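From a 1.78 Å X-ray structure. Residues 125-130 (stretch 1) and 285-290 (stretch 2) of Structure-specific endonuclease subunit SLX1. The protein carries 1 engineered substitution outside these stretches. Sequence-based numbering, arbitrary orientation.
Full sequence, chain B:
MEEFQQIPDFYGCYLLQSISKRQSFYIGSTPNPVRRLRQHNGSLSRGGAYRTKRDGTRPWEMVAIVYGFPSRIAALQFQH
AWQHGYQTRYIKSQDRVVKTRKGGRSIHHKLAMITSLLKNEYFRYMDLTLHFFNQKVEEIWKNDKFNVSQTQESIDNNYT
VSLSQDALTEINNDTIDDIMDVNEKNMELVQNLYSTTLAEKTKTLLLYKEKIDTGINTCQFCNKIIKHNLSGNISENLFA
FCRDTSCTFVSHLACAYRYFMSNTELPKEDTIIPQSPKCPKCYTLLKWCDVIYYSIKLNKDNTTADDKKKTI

Stretch 1, residues 125-130: YMDLTL
Stretch 2, residues 285-290: LLKWCD

Residues 125-130 and 285-290 of SLX1 lie at least 158 residues apart in sequence where they touch; their polar links run through water, alongside direct packing, with no direct hydrogen bond between them. Their touching parts run 104° apart, from CA of Met 126 to CA of Thr 129 against CA of Leu 286 to CA of Cys 289, and 237 Å² is buried in total. Two CA-CA distances set the register: 5.7 Å for Met 126 to Cys 289 and 6.2 Å for Asp 127 to Lys 287. After Tyr 125 (-61/-19) and Met 126 (-89/-12), Asp 127 is the first residue after a helix to leave helical phi/psi, and its positive phi (47/54) turns the backbone; Leu 128 (-67/164) is extended, and Thr 129 (-115/128) and Leu 130 (-101/117) enter a strand.

Stretch 2 begins with Leu 285 (-72/128; chi1 t, chi2 p), whose CA-to-CB bond points toward stretch 1 although its side chain makes no contact with it. Leu 286 (-104/153; chi1 m, chi2 t) points away and takes part through its backbone: water 4 donates to Leu 286 O at 3.0 Å and to Asp 127 OD2 at 2.9 Å, joining two acceptors that could not bond to each other.

Lys 287 (-103/117) occupies the N-cap position and points toward stretch 1, as does Asp 127 toward stretch 2; these two residues have the largest covered areas. Asp 127 (chi1 -68°, chi2 -30°) brings OD2 to 3.5 Å from Lys 287 CB, while the lysine chain (m, t, p, t from chi1 to chi4) passes along the turn with CE 3.3 Å from Asp 127 O. Its ammonium group donates to water 3, NZ to water oxygen 2.9 Å; this water donates to Asp 127 O at 3.0 Å and lies 2.7 Å from Thr 129 OG1 in a further hydrogen bond. Thr 129 (chi1 m) points sideways, its OG1 3.9 Å from Lys 287 NZ, so the water bridges a gap too wide for a direct bond. A long salt bridge, Lys 287 NZ to Asp 290 OD2 at 4.0 Å, also engages the ammonium within its own stretch.

The helix starts at Trp 288 (-59/-36; chi1 t, chi2 -113°), whose CA-to-CB bond points sideways and whose ring leads off from stretch 1. Its N is 3.9 Å from Asp 127 OD2; water 2 links the two, accepting from Trp 288 N at 2.9 Å and donating to Asp 127 OD2 at 2.5 Å.

Cys 289 (-61/-39; chi1 t) points toward stretch 1 and places CB 3.6 Å from Met 126 O, a van der Waals contact; the CA-to-CB bond of Met 126 (m, t, t) points away. Cys 289 N donates to water 1 at 2.8 Å; Tyr 125 O and Asp 127 OD2, each 2.8 Å from that water's oxygen, are among acceptors that outnumber its protons.

Asp 290 (-68/-40; chi1 m, chi2 -14°) closes the stretch, its N giving a weak 3.0 Å hydrogen bond to Lys 287 O.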

# COMPACT_ATOMS: atom_id res chain seq x y z
N TYR B 125 -5.89 5.94 1.76
CA TYR B 125 -5.89 5.97 0.29
C TYR B 125 -5.31 4.70 -0.35
O TYR B 125 -5.53 4.43 -1.53
CB TYR B 125 -5.09 7.17 -0.20
CG TYR B 125 -5.77 8.48 -0.02
CD1 TYR B 125 -6.80 8.86 -0.87
CD2 TYR B 125 -5.35 9.40 0.98
CE1 TYR B 125 -7.39 10.10 -0.76
CE2 TYR B 125 -5.97 10.62 1.13
CZ TYR B 125 -7.00 10.96 0.28
OH TYR B 125 -7.58 12.18 0.34
N MET B 126 -4.54 3.95 0.42
CA MET B 126 -3.82 2.81 -0.16
C MET B 126 -4.59 1.51 -0.16
O MET B 126 -4.14 0.56 -0.83
CB MET B 126 -2.47 2.63 0.59
CG MET B 126 -1.63 3.92 0.59
SD MET B 126 -0.26 3.70 1.76
CE MET B 126 0.34 5.38 1.87
N ASP B 127 -5.73 1.45 0.57
CA ASP B 127 -6.54 0.20 0.64
C ASP B 127 -5.64 -1.01 0.92
O ASP B 127 -5.65 -2.03 0.18
CB ASP B 127 -7.33 -0.05 -0.66
CG ASP B 127 -8.44 0.97 -0.87
OD1 ASP B 127 -9.00 1.50 0.13
OD2 ASP B 127 -8.72 1.29 -2.04
N LEU B 128 -4.86 -0.92 2.00
CA LEU B 128 -3.88 -1.95 2.35
C LEU B 128 -4.54 -3.26 2.74
O LEU B 128 -5.74 -3.32 3.05
CB LEU B 128 -2.99 -1.44 3.51
CG LEU B 128 -2.24 -0.14 3.10
CD1 LEU B 128 -1.64 0.48 4.33
CD2 LEU B 128 -1.11 -0.51 2.04
N THR B 129 -3.72 -4.31 2.74
CA THR B 129 -4.20 -5.60 3.21
C THR B 129 -3.44 -5.98 4.47
O THR B 129 -2.19 -5.98 4.46
CB THR B 129 -4.00 -6.70 2.13
OG1 THR B 129 -4.87 -6.41 1.02
CG2 THR B 129 -4.33 -8.15 2.68
N LEU B 130 -4.18 -6.33 5.52
CA LEU B 130 -3.56 -6.82 6.76
C LEU B 130 -3.71 -8.37 6.75
O LEU B 130 -4.83 -8.88 6.78
CB LEU B 130 -4.28 -6.20 7.99
CG LEU B 130 -4.01 -6.89 9.33
CD1 LEU B 130 -2.50 -6.86 9.66
CD2 LEU B 130 -4.88 -6.16 10.37
N LEU B 285 -16.55 -2.56 -6.20
CA LEU B 285 -15.64 -1.63 -5.58
C LEU B 285 -14.21 -1.85 -6.08
O LEU B 285 -13.69 -2.96 -6.03
CB LEU B 285 -15.69 -1.82 -4.08
CG LEU B 285 -15.10 -0.63 -3.34
CD1 LEU B 285 -16.24 0.38 -3.18
CD2 LEU B 285 -14.57 -1.10 -2.00
N LEU B 286 -13.58 -0.78 -6.52
CA LEU B 286 -12.20 -0.85 -6.98
C LEU B 286 -11.25 -0.28 -5.95
O LEU B 286 -11.62 0.59 -5.15
CB LEU B 286 -12.05 -0.10 -8.30
CG LEU B 286 -13.03 -0.50 -9.40
CD1 LEU B 286 -12.83 0.44 -10.58
CD2 LEU B 286 -12.77 -1.94 -9.84
N LYS B 287 -10.01 -0.76 -5.94
CA LYS B 287 -8.98 -0.16 -5.10
C LYS B 287 -8.14 0.68 -6.03
O LYS B 287 -7.53 0.12 -6.95
CB LYS B 287 -8.12 -1.23 -4.44
CG LYS B 287 -8.89 -2.04 -3.44
CD LYS B 287 -8.27 -3.41 -3.26
CE LYS B 287 -7.04 -3.41 -2.45
NZ LYS B 287 -6.91 -4.80 -1.83
N TRP B 288 -8.10 1.99 -5.81
CA TRP B 288 -7.39 2.87 -6.75
C TRP B 288 -5.91 2.47 -6.86
O TRP B 288 -5.32 2.52 -7.93
CB TRP B 288 -7.53 4.34 -6.31
CG TRP B 288 -6.94 5.32 -7.32
CD1 TRP B 288 -5.83 6.11 -7.13
CD2 TRP B 288 -7.42 5.60 -8.63
NE1 TRP B 288 -5.60 6.88 -8.26
CE2 TRP B 288 -6.57 6.59 -9.19
CE3 TRP B 288 -8.52 5.14 -9.38
CZ2 TRP B 288 -6.77 7.12 -10.47
CZ3 TRP B 288 -8.71 5.65 -10.68
CH2 TRP B 288 -7.84 6.64 -11.21
N CYS B 289 -5.32 2.04 -5.75
CA CYS B 289 -3.91 1.60 -5.78
C CYS B 289 -3.65 0.40 -6.74
O CYS B 289 -2.62 0.35 -7.45
CB CYS B 289 -3.46 1.23 -4.33
SG CYS B 289 -1.66 0.89 -4.23
N ASP B 290 -4.58 -0.55 -6.76
CA ASP B 290 -4.47 -1.67 -7.69
C ASP B 290 -4.66 -1.18 -9.14
O ASP B 290 -3.99 -1.65 -10.04
CB ASP B 290 -5.50 -2.76 -7.39
CG ASP B 290 -5.13 -3.61 -6.19
OD1 ASP B 290 -3.97 -3.55 -5.71
OD2 ASP B 290 -6.02 -4.32 -5.69
O HOH W 1 -6.30 2.29 -3.14
O HOH W 2 -9.44 3.23 -3.52
O HOH W 3 -4.23 -4.51 -0.76
O HOH W 4 -11.48 0.50 -2.19